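Local atomic coordinates of PipY (Synechococcus elongatus, PDB entry 5NLC), a protein that binds pyridoxal 5'-phosphate in a modified TIM barrel of the YggS/PROSC family and is probably involved in keeping the supply of this cofactor in balance. Residues S90-W94 against K125-D129; Q116-D122 against L151-P156. One frame throughout, in Å; residues are numbered along the deposited sequence.

Contact 1 (S90-W94 against K125-D129); sequences SVDSW and KAGWD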
loop_
_atom_site.group_PDB
_atom_site.type_symbol
_atom_site.label_atom_id
_atom_site.label_comp_id
_atom_site.label_asym_id
_atom_site.label_seq_id
_atom_site.Cartn_x
_atom_site.Cartn_y
_atom_site.Cartn_z
ATOM N N SER A 90 -2.721 3.174 3.478
ATOM C CA SER A 90 -2.351 4.264 4.320
ATOM C C SER A 90 -3.309 4.381 5.465
ATOM O O SER A 90 -3.737 5.483 5.826
ATOM C CB SER A 90 -2.383 5.537 3.491
ATOM O OG SER A 90 -3.616 5.651 2.751
ATOM N N VAL A 91 -3.739 3.273 6.029
ATOM C CA VAL A 91 -4.674 3.391 7.154
ATOM C C VAL A 91 -3.896 3.749 8.397
ATOM O O VAL A 91 -3.222 2.917 8.952
ATOM C CB VAL A 91 -5.454 2.121 7.339
ATOM C CG1 VAL A 91 -6.501 2.306 8.401
ATOM C CG2 VAL A 91 -6.141 1.821 5.994
ATOM N N ASP A 92 -3.950 5.009 8.776
ATOM C CA ASP A 92 -3.044 5.559 9.763
ATOM C C ASP A 92 -3.599 5.770 11.155
ATOM O O ASP A 92 -2.905 6.290 12.037
ATOM C CB ASP A 92 -2.478 6.881 9.216
ATOM C CG ASP A 92 -3.554 7.959 9.070
ATOM O OD1 ASP A 92 -4.693 7.733 8.665
ATOM O OD2 ASP A 92 -3.237 9.078 9.396
ATOM N N SER A 93 -4.835 5.372 11.391
ATOM C CA SER A 93 -5.431 5.571 12.715
ATOM C C SER A 93 -6.586 4.610 12.928
ATOM O O SER A 93 -7.169 4.057 11.935
ATOM C CB SER A 93 -5.984 6.992 12.812
ATOM O OG SER A 93 -7.011 7.180 11.808
ATOM N N TRP A 94 -6.957 4.480 14.193
ATOM C CA TRP A 94 -8.124 3.706 14.538
ATOM C C TRP A 94 -9.344 4.353 13.875
ATOM O O TRP A 94 -10.202 3.672 13.272
ATOM C CB TRP A 94 -8.327 3.635 16.074
ATOM C CG TRP A 94 -9.694 3.259 16.383
ATOM C CD1 TRP A 94 -10.678 4.076 16.767
ATOM C CD2 TRP A 94 -10.298 1.971 16.190
ATOM N NE1 TRP A 94 -11.860 3.371 16.917
ATOM C CE2 TRP A 94 -11.649 2.084 16.536
ATOM C CE3 TRP A 94 -9.824 0.728 15.788
ATOM C CZ2 TRP A 94 -12.537 0.988 16.492
ATOM C CZ3 TRP A 94 -10.720 -0.349 15.724
ATOM C CH2 TRP A 94 -12.032 -0.208 16.084
ATOM N N LYS A 125 4.591 13.344 7.774
ATOM C CA LYS A 125 3.866 12.099 7.543
ATOM C C LYS A 125 3.022 11.670 8.717
ATOM O O LYS A 125 3.382 11.878 9.861
ATOM C CB LYS A 125 4.842 10.970 7.223
ATOM C CG LYS A 125 5.268 10.856 5.767
ATOM C CD LYS A 125 4.206 10.104 4.997
ATOM C CE LYS A 125 4.453 10.114 3.505
ATOM N NZ LYS A 125 3.204 9.568 2.874
ATOM N N ALA A 126 1.892 11.051 8.389
ATOM C CA ALA A 126 0.964 10.456 9.364
ATOM C C ALA A 126 1.381 9.024 9.670
ATOM O O ALA A 126 2.288 8.512 9.061
ATOM C CB ALA A 126 -0.432 10.436 8.751
ATOM N N GLY A 127 0.669 8.364 10.591
ATOM C CA GLY A 127 0.926 6.956 10.911
ATOM C C GLY A 127 0.551 6.629 12.322
ATOM O O GLY A 127 0.551 7.511 13.196
ATOM N N TRP A 128 0.273 5.359 12.567
ATOM C CA TRP A 128 -0.130 4.920 13.883
ATOM C C TRP A 128 1.082 5.041 14.796
ATOM O O TRP A 128 2.196 4.703 14.392
ATOM C CB TRP A 128 -0.531 3.452 13.921
ATOM C CG TRP A 128 -1.817 2.973 13.350
ATOM C CD1 TRP A 128 -2.091 2.704 12.007
ATOM C CD2 TRP A 128 -2.966 2.599 14.055
ATOM N NE1 TRP A 128 -3.347 2.214 11.877
ATOM C CE2 TRP A 128 -3.902 2.110 13.110
ATOM C CE3 TRP A 128 -3.292 2.557 15.406
ATOM C CZ2 TRP A 128 -5.117 1.621 13.474
ATOM C CZ3 TRP A 128 -4.496 2.081 15.729
ATOM C CH2 TRP A 128 -5.399 1.643 14.777
ATOM N N ASP A 129 0.852 5.424 16.032
ATOM C CA ASP A 129 1.853 5.257 17.079
ATOM C C ASP A 129 1.882 3.732 17.417
ATOM O O ASP A 129 0.804 3.138 17.583
ATOM C CB ASP A 129 1.462 6.076 18.274
ATOM C CG ASP A 129 2.175 5.647 19.520
ATOM O OD1 ASP A 129 3.307 6.087 19.701
ATOM O OD2 ASP A 129 1.586 4.855 20.308
HETATM O O HOH W 1 -1.762 9.662 11.716
#
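The indole of W128 lies with one face against the backbone that leaves strand 87-91, facing D92, S93 and W94. D92 C lies over its five-membered part, while in the six-membered ring W128 CZ2 is 3.4 Å from S93 C and W128 CH2 3.3 Å from W94 N. At the ring edge, W128 NE1 gives a weak hydrogen bond to V91 O (3.0 Å), the last carbonyl of the strand. S93 is the N-cap of helix 94-107, its OG accepting from L96 N. Further along, D92 OD2 sits 3.2 Å from A126 CB and accepts from water 1 (2.8 Å), which accepts from G127 N (3.0 Å); D92 also has a long, weak ion pair with K72, outside the two segments. The phi/psi of G127 (152/156) suits glycine alone. The contact joins two neighbouring beta-alpha loops of the modified TIM barrel. With one weak direct hydrogen bond and one water bridge, it depends chiefly on the flat indole covering peptide groups, and little on charge between the segments.

Contact 2 (Q116-D122 against L151-P156); sequences QVKLLPD and LMVIAP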
loop_
_atom_site.group_PDB
_atom_site.type_symbol
_atom_site.label_atom_id
_atom_site.label_comp_id
_atom_site.label_asym_id
_atom_site.label_seq_id
_atom_site.Cartn_x
_atom_site.Cartn_y
_atom_site.Cartn_z
ATOM N N GLN A 116 -0.605 1.841 8.330
ATOM C CA GLN A 116 0.566 2.659 8.148
ATOM C C GLN A 116 1.034 3.083 9.521
ATOM O O GLN A 116 0.348 3.851 10.188
ATOM C CB GLN A 116 0.240 3.898 7.368
ATOM C CG GLN A 116 1.467 4.744 7.014
ATOM C CD GLN A 116 1.145 5.958 6.200
ATOM O OE1 GLN A 116 0.355 5.906 5.294
ATOM N NE2 GLN A 116 1.899 7.029 6.415
ATOM N N VAL A 117 2.212 2.592 9.913
ATOM C CA VAL A 117 2.740 2.726 11.244
ATOM C C VAL A 117 3.954 3.643 11.197
ATOM O O VAL A 117 4.822 3.492 10.351
ATOM C CB VAL A 117 3.225 1.363 11.780
ATOM C CG1 VAL A 117 3.712 1.499 13.229
ATOM C CG2 VAL A 117 2.081 0.399 11.774
ATOM N N LYS A 118 4.037 4.532 12.176
ATOM C CA LYS A 118 5.123 5.469 12.299
ATOM C C LYS A 118 6.063 4.922 13.383
ATOM O O LYS A 118 5.823 5.064 14.553
ATOM C CB LYS A 118 4.598 6.868 12.650
ATOM C CG LYS A 118 5.674 7.910 12.819
ATOM C CD LYS A 118 5.149 9.314 13.130
ATOM C CE LYS A 118 4.613 9.984 11.886
ATOM N NZ LYS A 118 4.224 11.399 12.203
ATOM N N LEU A 119 7.122 4.293 12.942
ATOM C CA LEU A 119 8.143 3.780 13.793
ATOM C C LEU A 119 9.266 4.793 14.086
ATOM O O LEU A 119 10.061 4.562 14.954
ATOM C CB LEU A 119 8.726 2.527 13.124
ATOM C CG LEU A 119 7.827 1.273 13.091
ATOM C CD1 LEU A 119 8.492 0.223 12.225
ATOM C CD2 LEU A 119 7.660 0.720 14.480
ATOM N N LEU A 120 9.351 5.879 13.337
ATOM C CA LEU A 120 10.309 6.956 13.549
ATOM C C LEU A 120 9.606 8.316 13.510
ATOM O O LEU A 120 8.609 8.474 12.772
ATOM C CB LEU A 120 11.396 6.915 12.446
ATOM C CG LEU A 120 12.462 5.822 12.559
ATOM C CD1 LEU A 120 13.310 5.843 11.286
ATOM C CD2 LEU A 120 13.332 6.087 13.787
ATOM N N PRO A 121 10.168 9.331 14.215
ATOM C CA PRO A 121 9.600 10.680 14.092
ATOM C C PRO A 121 9.575 11.136 12.627
ATOM O O PRO A 121 10.514 10.859 11.876
ATOM C CB PRO A 121 10.576 11.542 14.914
ATOM C CG PRO A 121 11.096 10.594 15.957
ATOM C CD PRO A 121 11.297 9.324 15.174
ATOM N N ASP A 122 8.477 11.777 12.229
ATOM C CA ASP A 122 8.361 12.301 10.885
ATOM C C ASP A 122 7.350 13.447 10.880
ATOM O O ASP A 122 6.164 13.217 11.007
ATOM C CB ASP A 122 7.938 11.189 9.918
ATOM C CG ASP A 122 8.079 11.585 8.422
ATOM O OD1 ASP A 122 8.322 12.772 8.107
ATOM O OD2 ASP A 122 7.906 10.681 7.546
ATOM N N LEU A 151 1.264 -4.202 7.274
ATOM C CA LEU A 151 1.746 -2.926 7.694
ATOM C C LEU A 151 2.347 -2.205 6.507
ATOM O O LEU A 151 2.904 -2.885 5.628
ATOM C CB LEU A 151 2.865 -3.048 8.752
ATOM C CG LEU A 151 2.537 -3.718 10.045
ATOM C CD1 LEU A 151 3.727 -3.473 10.985
ATOM C CD2 LEU A 151 1.251 -3.166 10.631
ATOM N N MET A 152 2.179 -0.882 6.483
ATOM C CA MET A 152 2.891 -0.010 5.581
ATOM C C MET A 152 3.883 0.843 6.404
ATOM O O MET A 152 3.525 1.430 7.372
ATOM C CB MET A 152 1.963 0.903 4.800
ATOM C CG MET A 152 2.671 1.802 3.775
ATOM S SD MET A 152 1.635 3.004 2.953
ATOM C CE MET A 152 2.460 3.080 1.377
ATOM N N VAL A 153 5.146 0.892 5.970
ATOM C CA VAL A 153 6.138 1.759 6.587
ATOM C C VAL A 153 6.827 2.615 5.531
ATOM O O VAL A 153 7.260 2.067 4.505
ATOM C CB VAL A 153 7.132 0.853 7.320
ATOM C CG1 VAL A 153 8.330 1.584 7.728
ATOM C CG2 VAL A 153 6.455 0.307 8.561
ATOM N N ILE A 154 6.869 3.939 5.739
ATOM C CA ILE A 154 7.470 4.856 4.795
ATOM C C ILE A 154 8.586 5.564 5.553
ATOM O O ILE A 154 8.350 6.141 6.625
ATOM C CB ILE A 154 6.473 5.915 4.283
ATOM C CG1 ILE A 154 5.184 5.226 3.762
ATOM C CG2 ILE A 154 7.189 6.862 3.344
ATOM C CD1 ILE A 154 4.152 6.210 3.258
ATOM N N ALA A 155 9.789 5.521 5.005
ATOM C CA ALA A 155 10.915 6.186 5.670
ATOM C C ALA A 155 10.748 7.692 5.563
ATOM O O ALA A 155 10.270 8.179 4.512
ATOM C CB ALA A 155 12.214 5.753 5.015
ATOM N N PRO A 156 11.055 8.460 6.642
ATOM C CA PRO A 156 11.087 9.895 6.576
ATOM C C PRO A 156 11.994 10.361 5.466
ATOM O O PRO A 156 12.989 9.675 5.160
ATOM C CB PRO A 156 11.678 10.290 7.933
ATOM C CG PRO A 156 11.174 9.222 8.860
ATOM C CD PRO A 156 11.219 7.976 8.024
HETATM O O HOH W 2 5.521 4.913 8.129
HETATM O O HOH W 3 7.124 8.225 7.923
HETATM O O HOH W 4 8.277 10.197 4.576
#
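The ring of P156 is the bump at one end of this contact. It enters a hollow made by L120, P121 and D122, with P156 CG 4.3 Å from L120 CB and 3.5 Å from P121 O, and P156 CA 3.4 Å from D122 OD2. The space between D122 and the backbone of I154 and A155 holds waters 3 and 4. Both donate to D122 OD2; water 3 also donates to I154 O (2.7 Å) and water 4 to A155 O (2.8 Å). K118 NZ closes the loop on itself through D122 O (2.9 Å).

At the other end Q116 and M152 form a parallel beta bridge, with CA atoms 4.4 Å apart. V117 N donates to M152 O (3.1 Å), which also receives a CA-H...O contact from Q116 CA (3.3 Å). Beyond this pair the backbones part, and water 2 fills the first gap, donating to V117 O (2.7 Å) and accepting from I154 N (2.9 Å) where a direct rung is missing.

On one face of the sheet, Q116 and M152 extend together, Q116 OE1 3.9 Å from M152 SD, and Q116 NE2 meets I154 CD1 (4.0 Å). On the other face V117 CG2 fits against L151 CD2 (3.8 Å), while L119 CD1 reaches V153 CG2 (4.2 Å); helices 130-141 and 161-181 cover this side.

Parallel neighbours in a beta/alpha barrel, with the ligand site at the C-terminal strand ends, are the TIM-barrel layout of fold type III PLP proteins; the M152 side chain comes within about 4 Å of that of R210, which binds pyridoxal phosphate in the cofactor-bound protein but has none here.

Overall arrangement
Contacts 1 and 2 have centres about 8 Å apart and lie on the same side of the chain's centre. Their segments alternate along the chain, in the order 90-94, 116-122, 125-129 and 151-156. Strand 112-116 runs between strands 87-91 and 147-152 in the parallel sheet, and the long loop from it to helix 130-141 supplies one segment to each contact. The two halves of that loop are tied together by W128 N to Q116 O (2.8 Å) and K125 O to K118 NZ (2.5 Å), both probable hydrogen bonds. Three successive strand ends of the modified TIM barrel are thus joined through one loop, with contact 2 nearer the cofactor-binding residues.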